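Sensor protein (Shewanella oneidensis, PDB 3LIC) is probably a membrane histidine kinase of a two-component system that senses extracellular signals through its PDC-fold domain. Local coordinates at residues I66-P70 with R96-F101. Residues are numbered along the deposited sequence; the frame is centred on the assembly and turned at random.
Sequences IQRNP and RSGSGF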
ATOM      1  N   ILE A  66       5.867 -15.529   3.859  1.00 14.69           N
ATOM      2  CA  ILE A  66       4.488 -15.033   3.896  1.00 15.08           C
ATOM      3  C   ILE A  66       3.742 -15.727   5.064  1.00 17.02           C
ATOM      4  O   ILE A  66       2.993 -15.111   5.853  1.00 15.17           O
ATOM      5  CB  ILE A  66       3.834 -15.315   2.472  1.00 16.35           C
ATOM      6  CG1 ILE A  66       4.453 -14.299   1.500  1.00 14.62           C
ATOM      7  CG2 ILE A  66       2.286 -15.207   2.439  1.00 12.36           C
ATOM      8  CD1 ILE A  66       4.284 -12.840   2.040  1.00 15.84           C
ATOM      9  N   GLN A  67       3.970 -17.034   5.183  1.00 17.72           N
ATOM     10  CA  GLN A  67       3.360 -17.800   6.252  1.00 19.91           C
ATOM     11  C   GLN A  67       3.712 -17.219   7.637  1.00 19.22           C
ATOM     12  O   GLN A  67       2.865 -17.108   8.521  1.00 17.98           O
ATOM     13  CB  GLN A  67       3.825 -19.249   6.134  1.00 20.69           C
ATOM     14  CG  GLN A  67       2.917 -20.245   6.811  1.00 28.93           C
ATOM     15  CD  GLN A  67       3.062 -21.666   6.200  1.00 34.93           C
ATOM     16  OE1 GLN A  67       2.137 -22.459   6.258  1.00 40.42           O
ATOM     17  NE2 GLN A  67       4.214 -21.970   5.631  1.00 37.31           N
ATOM     18  N   ARG A  68       4.950 -16.783   7.796  1.00 19.60           N
ATOM     19  CA  ARG A  68       5.377 -16.191   9.071  1.00 21.00           C
ATOM     20  C   ARG A  68       5.018 -14.718   9.310  1.00 20.32           C
ATOM     21  O   ARG A  68       5.132 -14.245  10.436  1.00 20.66           O
ATOM     22  CB  ARG A  68       6.881 -16.493   9.315  1.00 22.07           C
ATOM     23  CG  ARG A  68       7.053 -18.042   9.297  1.00 26.88           C
ATOM     24  CD  ARG A  68       8.219 -18.658  10.060  1.00 35.67           C
ATOM     25  NE  ARG A  68       9.331 -18.888   9.155  1.00 44.42           N
ATOM     26  CZ  ARG A  68       9.937 -20.052   8.900  1.00 42.39           C
ATOM     27  NH1 ARG A  68      10.949 -20.064   8.032  1.00 42.82           N
ATOM     28  NH2 ARG A  68       9.570 -21.172   9.502  1.00 40.69           N
ATOM     29  N   ASN A  69       4.590 -13.995   8.272  1.00 18.65           N
ATOM     30  CA  ASN A  69       4.170 -12.599   8.430  1.00 17.57           C
ATOM     31  C   ASN A  69       2.752 -12.407   7.995  1.00 17.45           C
ATOM     32  O   ASN A  69       2.503 -12.146   6.825  1.00 17.07           O
ATOM     33  CB  ASN A  69       5.098 -11.659   7.665  1.00 16.41           C
ATOM     34  CG  ASN A  69       6.523 -11.755   8.160  1.00 17.59           C
ATOM     35  OD1 ASN A  69       7.366 -12.458   7.601  1.00 16.20           O
ATOM     36  ND2 ASN A  69       6.788 -11.085   9.222  1.00 20.54           N
ATOM     37  N   PRO A  70       1.806 -12.554   8.930  1.00 18.38           N
ATOM     38  CA  PRO A  70       0.355 -12.561   8.601  1.00 18.49           C
ATOM     39  C   PRO A  70      -0.107 -11.309   7.849  1.00 19.45           C
ATOM     40  O   PRO A  70      -1.064 -11.400   7.068  1.00 20.22           O
ATOM     41  CB  PRO A  70      -0.332 -12.584   9.979  1.00 18.58           C
ATOM     42  CG  PRO A  70       0.713 -13.384  10.899  1.00 20.09           C
ATOM     43  CD  PRO A  70       2.086 -12.859  10.360  1.00 18.08           C
ATOM     44  N   ARG A  96      -1.080 -15.150  -0.396  1.00 18.00           N
ATOM     45  CA  ARG A  96      -2.102 -15.859   0.392  1.00 19.81           C
ATOM     46  C   ARG A  96      -3.473 -15.887  -0.326  1.00 20.23           C
ATOM     47  O   ARG A  96      -3.942 -14.875  -0.803  1.00 20.14           O
ATOM     48  CB  ARG A  96      -2.129 -15.457   1.890  1.00 18.11           C
ATOM     49  CG  ARG A  96      -3.044 -14.352   2.336  1.00 22.32           C
ATOM     50  CD  ARG A  96      -2.401 -13.552   3.552  1.00 25.23           C
ATOM     51  NE  ARG A  96      -1.895 -14.498   4.531  1.00 32.48           N
ATOM     52  CZ  ARG A  96      -0.749 -14.442   5.204  1.00 31.86           C
ATOM     53  NH1 ARG A  96       0.113 -13.471   5.080  1.00 28.91           N
ATOM     54  NH2 ARG A  96      -0.490 -15.407   6.049  1.00 35.43           N
ATOM     55  N   SER A  97      -4.034 -17.081  -0.469  1.00 20.94           N
ATOM     56  CA  SER A  97      -5.344 -17.275  -1.121  1.00 22.77           C
ATOM     57  C   SER A  97      -6.240 -17.495   0.092  1.00 24.56           C
ATOM     58  O   SER A  97      -5.752 -17.517   1.232  1.00 26.70           O
ATOM     59  CB  SER A  97      -5.318 -18.525  -1.975  1.00 22.80           C
ATOM     60  OG  SER A  97      -5.197 -19.680  -1.102  1.00 22.54           O
ATOM     61  N   GLY A  98      -7.539 -17.604  -0.079  1.00 24.33           N
ATOM     62  CA  GLY A  98      -8.320 -17.805   1.097  1.00 23.59           C
ATOM     63  C   GLY A  98      -8.082 -19.176   1.722  1.00 24.79           C
ATOM     64  O   GLY A  98      -8.632 -19.478   2.771  1.00 24.24           O
ATOM     65  N   SER A  99      -7.242 -20.024   1.129  1.00 24.85           N
ATOM     66  CA  SER A  99      -7.187 -21.410   1.669  1.00 24.91           C
ATOM     67  C   SER A  99      -5.755 -21.966   1.828  1.00 24.30           C
ATOM     68  O   SER A  99      -5.516 -23.083   2.328  1.00 24.25           O
ATOM     69  CB  SER A  99      -8.092 -22.340   0.837  1.00 23.75           C
ATOM     70  OG  SER A  99      -7.432 -22.664  -0.381  1.00 25.68           O
ATOM     71  N   GLY A 100      -4.791 -21.148   1.434  1.00 24.36           N
ATOM     72  CA  GLY A 100      -3.429 -21.605   1.342  1.00 21.59           C
ATOM     73  C   GLY A 100      -2.555 -20.482   0.860  1.00 20.38           C
ATOM     74  O   GLY A 100      -2.823 -19.280   1.121  1.00 20.15           O
ATOM     75  N   PHE A 101      -1.529 -20.904   0.126  1.00 18.23           N
ATOM     76  CA  PHE A 101      -0.518 -20.066  -0.411  1.00 17.55           C
ATOM     77  C   PHE A 101      -0.337 -20.594  -1.792  1.00 18.69           C
ATOM     78  O   PHE A 101      -0.138 -21.807  -2.003  1.00 19.42           O
ATOM     79  CB  PHE A 101       0.760 -20.184   0.443  1.00 17.28           C
ATOM     80  CG  PHE A 101       0.512 -19.856   1.863  1.00 17.82           C
ATOM     81  CD1 PHE A 101       0.411 -18.539   2.270  1.00 16.19           C
ATOM     82  CD2 PHE A 101       0.287 -20.867   2.795  1.00 20.92           C
ATOM     83  CE1 PHE A 101       0.152 -18.229   3.600  1.00 19.92           C
ATOM     84  CE2 PHE A 101      -0.032 -20.554   4.170  1.00 22.05           C
ATOM     85  CZ  PHE A 101      -0.111 -19.240   4.556  1.00 18.30           C
TER
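Arg96 reaches from the end of strand 92-96 to the backbone at the close of helix 55-68, and its NH1 does the bonding. Arg96 NH1 donates to Asn69 O at 3.2 Å, with an N-H...O angle of 145°; the carbonyl lies at the guanidinium edge, 15° out of its plane. A weak bond to Ile66 O is longer, 3.4 Å between Arg96 NH1 and that oxygen, and bent to 135°. Ile66 O also accepts from Asn69 N, which binds the last helical turn to the chain leaving it. Beyond the two segments NH1 donates to Phe72 O, so several main-chain carbonyls converge on one nitrogen. Pro70 O comes within 3.1 Å of Arg96 NH1, but it sits over a guanidinium face at an angle too poor for a hydrogen bond, and it accepts from Arg171 instead. Ile66 CG2 covers the opposite face, 3.8 Å above the plane and displaced toward the rim. With Ile66 CG2 anti to the backbone N, this methyl also meets Phe101 CD1 at 3.8 Å. An alanine in place of Arg96 would probably leave Asn69 O and Phe72 O without this shared donor and open a gap beneath Ile66 CG2. Farther out, the Gln67 side chain crosses the Phe101 ring at about a right angle: Gln67 CG packs 3.9 Å from Phe101 CZ, and Gln67 OE1 lies 3.6 Å from Phe101 CE2. Across the turn, Ser97 N bonds to Gly100 O, while Ser97 OG accepts from Ser99 N in an ST turn. The segment 96-101 thus forms a beta-hairpin connection between antiparallel strands 92-96 and 101-105, and the contact joins this sheet margin to the end of helix 55-68 within the first PDC sensor domain, of the Cache clan.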